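Local coordinates for possible prolidase (Bifidobacterium longum NCC2705, PDB 2P9B), which belongs to the amidohydrolase family and probably hydrolyses carbon-nitrogen bonds, its natural substrate being uncertain, at residues A297-P300 with L301-G305; T309-D313 with I314-N318. All coordinates share one frame; numbering follows the deposited sequence.

Overall arrangement
Contacts 1 and 2 follow one another along the chain, about 10 Å apart between centres, on the outer part of an amidohydrolase fold of the TIM-barrel clan. Contact 1 is the last turns of helix 295-303, which comes just after strand 290-292 of the parallel sheet; contact 2, farther from the chain's centre, is the start of the long helix 313-335. Short helix 306-309 joins them. The two meet where L316 CD1 lies 3.4 Å from L301 O, so that the end of helix 295-303 packs on the start of helix 313-335. In contact 1, A297 touches D345, which with H77 and H79 may form an empty metal site.

Contact 1: A297-P300 with L301-G305; sequences AGLP and LTLLG
The flat L299-P300 peptide has a neighbour on each face of its carbonyl and one at the end: T302 N stands above one face, 61° out of the plane, L303 CG stands 3.3 Å from L299 O on the opposite face, and L303 N arrives nearly end-on, at a C=O...N angle of 170°. Both N-H bonds are short, 2.9 Å from L303 N and 3.0 Å from T302 N to L299 O, so one oxygen serves an i+3 and an i+4 donor at once. This is the C-terminal end of helix 295-303, kinked at P300, whose ring nitrogen has no hydrogen to give to the preceding turn. The next carbonyl is used as well: L304 N bonds to P300 O at 3.0 Å, approaching moderately tilted from the carbonyl plane. L301 N reaches G298 O only weakly. T302 turns its hydroxyl back over the same turn, with OG1 between its backbone N and carbonyl carbon (chi1 65°) and close to L299 O, leaving the methyl CG2 anti to the carbonyl carbon.

Among the leucines, L303 leans back along the helix so that its CD1 meets L299 CB at 4.0 Å. The side chain of L299 crosses that of T302 and packs against V323 of helix 313-335 and L362 and Y366 of helix 356-367. P300 and L303 both rest on Y449 of the C-terminal helix 439-449, which covers this flank, whereas L301 faces S319 on helix 313-335. After L303 the backbone leaves helical angles at L304, and G305 takes the N-cap position of the following short helix. L304 still touches the proline, its CD1 lying 4.2 Å from P300 CB.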
loop_
_atom_site.group_PDB
_atom_site.type_symbol
_atom_site.label_atom_id
_atom_site.label_comp_id
_atom_site.label_asym_id
_atom_site.label_seq_id
_atom_site.Cartn_x
_atom_site.Cartn_y
_atom_site.Cartn_z
ATOM N N ALA A 297 8.117 7.670 3.433
ATOM C CA ALA A 297 8.559 8.583 2.389
ATOM C C ALA A 297 9.024 9.943 2.895
ATOM O O ALA A 297 9.890 10.567 2.292
ATOM C CB ALA A 297 7.452 8.767 1.352
ATOM N N GLY A 298 8.470 10.399 4.011
ATOM C CA GLY A 298 8.860 11.704 4.514
ATOM C C GLY A 298 9.990 11.741 5.522
ATOM O O GLY A 298 10.866 12.610 5.449
ATOM N N LEU A 299 9.988 10.797 6.455
ATOM C CA LEU A 299 10.999 10.761 7.505
ATOM C C LEU A 299 12.462 10.742 7.075
ATOM O O LEU A 299 13.298 11.370 7.721
ATOM C CB LEU A 299 10.722 9.600 8.458
ATOM C CG LEU A 299 9.550 9.858 9.409
ATOM C CD1 LEU A 299 9.206 8.590 10.176
ATOM C CD2 LEU A 299 9.926 10.986 10.370
ATOM N N PRO A 300 12.801 10.010 6.000
ATOM C CA PRO A 300 14.204 9.984 5.573
ATOM C C PRO A 300 14.773 11.377 5.313
ATOM O O PRO A 300 15.924 11.662 5.646
ATOM C CB PRO A 300 14.158 9.139 4.304
ATOM C CG PRO A 300 13.049 8.175 4.596
ATOM C CD PRO A 300 11.993 9.065 5.207
ATOM N N LEU A 301 13.957 12.243 4.722
ATOM C CA LEU A 301 14.385 13.599 4.401
ATOM C C LEU A 301 14.685 14.455 5.625
ATOM O O LEU A 301 15.435 15.425 5.531
ATOM C CB LEU A 301 13.322 14.291 3.549
ATOM C CG LEU A 301 13.040 13.636 2.196
ATOM C CD1 LEU A 301 11.871 14.334 1.531
ATOM C CD2 LEU A 301 14.285 13.698 1.320
ATOM N N THR A 302 14.098 14.108 6.767
ATOM C CA THR A 302 14.319 14.881 7.987
ATOM C C THR A 302 15.282 14.215 8.967
ATOM O O THR A 302 15.834 14.880 9.843
ATOM C CB THR A 302 12.989 15.152 8.734
ATOM O OG1 THR A 302 12.431 13.913 9.194
ATOM C CG2 THR A 302 11.994 15.845 7.815
ATOM N N LEU A 303 15.492 12.909 8.819
ATOM C CA LEU A 303 16.385 12.183 9.719
ATOM C C LEU A 303 17.800 12.017 9.175
ATOM O O LEU A 303 18.749 11.865 9.941
ATOM C CB LEU A 303 15.805 10.805 10.042
ATOM C CG LEU A 303 14.449 10.767 10.747
ATOM C CD1 LEU A 303 13.976 9.326 10.847
ATOM C CD2 LEU A 303 14.558 11.391 12.133
ATOM N N LEU A 304 17.939 12.038 7.855
ATOM C CA LEU A 304 19.248 11.891 7.227
ATOM C C LEU A 304 19.848 13.268 6.948
ATOM O O LEU A 304 19.121 14.228 6.702
ATOM C CB LEU A 304 19.116 11.105 5.919
ATOM C CG LEU A 304 18.604 9.663 6.026
ATOM C CD1 LEU A 304 18.318 9.116 4.635
ATOM C CD2 LEU A 304 19.633 8.801 6.742
ATOM N N GLY A 305 21.174 13.361 6.991
ATOM C CA GLY A 305 21.827 14.632 6.733
ATOM C C GLY A 305 21.710 15.034 5.276
ATOM O O GLY A 305 21.544 14.183 4.407
#

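Contact 2: T309-D313 with I314-N318; sequences TGITD and IQLEN
I311 opens the contact by crossing Q315 obliquely, its CB 3.4 Å from the amide oxygen OE1. Its CG1 is placed between the backbone N and the carbonyl carbon (chi1 63°), which carries the terminal CD1 over the helix to pack 3.9 Å from L316 CB. Next comes T312, bonded to Q315 in both directions. Its backbone N donates to Q315 OE1 at 3.0 Å, an almost straight bond (164°) that lies in the plane of the side-chain amide, on a lone pair of the oxygen. Its hydroxyl OG1 in return accepts from Q315 N at 3.3 Å, and the side chains of T312 and I314 lie side by side, CG1 of I314 coming close to the same OG1. The extended glutamine chain crosses the threonine, Q315 CG 3.1 Å from T312 OG1, before its amide swings round to the backbone N. Shortening Q315 to an alanine would remove OE1 and would probably leave T312 N without its side-chain acceptor, reducing the cap to the bond from the backbone N to T312 OG1. T312 O takes L316 N at 2.9 Å as the first turn of the helix closes. D313 follows: its carbonyl accepts from E317 N at 3.0 Å, while its carboxylate is bonded through OD1 to Q306 NE2 of the preceding short helix. The paired side-chain and backbone bonds of T312 and Q315 are a capping box, and the apolar contact of I311 with L316 just outside it is the hydrophobic staple that often accompanies this motif at the N-terminus of an alpha helix, here helix 313-335.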
loop_
_atom_site.group_PDB
_atom_site.type_symbol
_atom_site.label_atom_id
_atom_site.label_comp_id
_atom_site.label_asym_id
_atom_site.label_seq_id
_atom_site.Cartn_x
_atom_site.Cartn_y
_atom_site.Cartn_z
ATOM N N THR A 309 21.092 13.102 1.629
ATOM C CA THR A 309 19.906 13.332 0.812
ATOM C C THR A 309 20.147 14.280 -0.357
ATOM O O THR A 309 19.563 14.113 -1.426
ATOM C CB THR A 309 18.758 13.898 1.658
ATOM O OG1 THR A 309 19.172 15.132 2.255
ATOM C CG2 THR A 309 18.368 12.914 2.750
ATOM N N GLY A 310 20.988 15.285 -0.143
ATOM C CA GLY A 310 21.287 16.236 -1.201
ATOM C C GLY A 310 20.252 17.329 -1.406
ATOM O O GLY A 310 20.286 18.033 -2.415
ATOM N N ILE A 311 19.328 17.483 -0.464
ATOM C CA ILE A 311 18.308 18.516 -0.590
ATOM C C ILE A 311 18.826 19.842 -0.046
ATOM O O ILE A 311 19.707 19.868 0.815
ATOM C CB ILE A 311 17.010 18.130 0.160
ATOM C CG1 ILE A 311 17.284 17.992 1.660
ATOM C CG2 ILE A 311 16.465 16.823 -0.391
ATOM C CD1 ILE A 311 16.037 17.718 2.479
ATOM N N THR A 312 18.279 20.942 -0.554
ATOM C CA THR A 312 18.693 22.271 -0.119
ATOM C C THR A 312 18.132 22.600 1.260
ATOM O O THR A 312 17.260 21.895 1.773
ATOM C CB THR A 312 18.220 23.356 -1.108
ATOM O OG1 THR A 312 16.788 23.408 -1.113
ATOM C CG2 THR A 312 18.713 23.048 -2.514
ATOM N N ASP A 313 18.637 23.675 1.857
ATOM C CA ASP A 313 18.180 24.093 3.172
ATOM C C ASP A 313 16.687 24.411 3.178
ATOM O O ASP A 313 15.984 24.073 4.127
ATOM C CB ASP A 313 18.970 25.316 3.652
ATOM C CG ASP A 313 20.439 25.009 3.883
ATOM O OD1 ASP A 313 20.740 24.049 4.626
ATOM O OD2 ASP A 313 21.293 25.729 3.325
ATOM N N ILE A 314 16.195 25.063 2.129
ATOM C CA ILE A 314 14.775 25.385 2.088
ATOM C C ILE A 314 13.954 24.107 1.956
ATOM O O ILE A 314 12.876 23.993 2.538
ATOM C CB ILE A 314 14.422 26.345 0.927
ATOM C CG1 ILE A 314 14.758 25.707 -0.417
ATOM C CG2 ILE A 314 15.173 27.654 1.094
ATOM C CD1 ILE A 314 14.338 26.555 -1.606
ATOM N N GLN A 315 14.470 23.142 1.199
ATOM C CA GLN A 315 13.771 21.875 1.024
ATOM C C GLN A 315 13.733 21.110 2.340
ATOM O O GLN A 315 12.751 20.432 2.637
ATOM C CB GLN A 315 14.451 21.018 -0.043
ATOM C CG GLN A 315 14.338 21.570 -1.450
ATOM C CD GLN A 315 14.908 20.625 -2.487
ATOM O OE1 GLN A 315 16.059 20.197 -2.387
ATOM N NE2 GLN A 315 14.101 20.292 -3.491
ATOM N N LEU A 316 14.804 21.218 3.124
ATOM C CA LEU A 316 14.868 20.536 4.412
ATOM C C LEU A 316 13.847 21.157 5.355
ATOM O O LEU A 316 13.126 20.448 6.058
ATOM C CB LEU A 316 16.271 20.652 5.026
ATOM C CG LEU A 316 16.431 20.079 6.439
ATOM C CD1 LEU A 316 16.128 18.582 6.443
ATOM C CD2 LEU A 316 17.844 20.337 6.938
ATOM N N GLU A 317 13.790 22.486 5.365
ATOM C CA GLU A 317 12.843 23.197 6.214
ATOM C C GLU A 317 11.423 22.826 5.796
ATOM O O GLU A 317 10.567 22.562 6.641
ATOM C CB GLU A 317 13.053 24.707 6.093
ATOM C CG GLU A 317 12.097 25.559 6.922
ATOM C CD GLU A 317 12.100 25.186 8.392
ATOM O OE1 GLU A 317 13.175 24.819 8.909
ATOM O OE2 GLU A 317 11.029 25.273 9.035
ATOM N N ASN A 318 11.176 22.803 4.489
ATOM C CA ASN A 318 9.853 22.443 3.986
ATOM C C ASN A 318 9.509 21.027 4.441
ATOM O O ASN A 318 8.412 20.770 4.934
ATOM C CB ASN A 318 9.812 22.514 2.453
ATOM C CG ASN A 318 9.784 23.941 1.928
ATOM O OD1 ASN A 318 9.323 24.859 2.610
ATOM N ND2 ASN A 318 10.256 24.130 0.699
#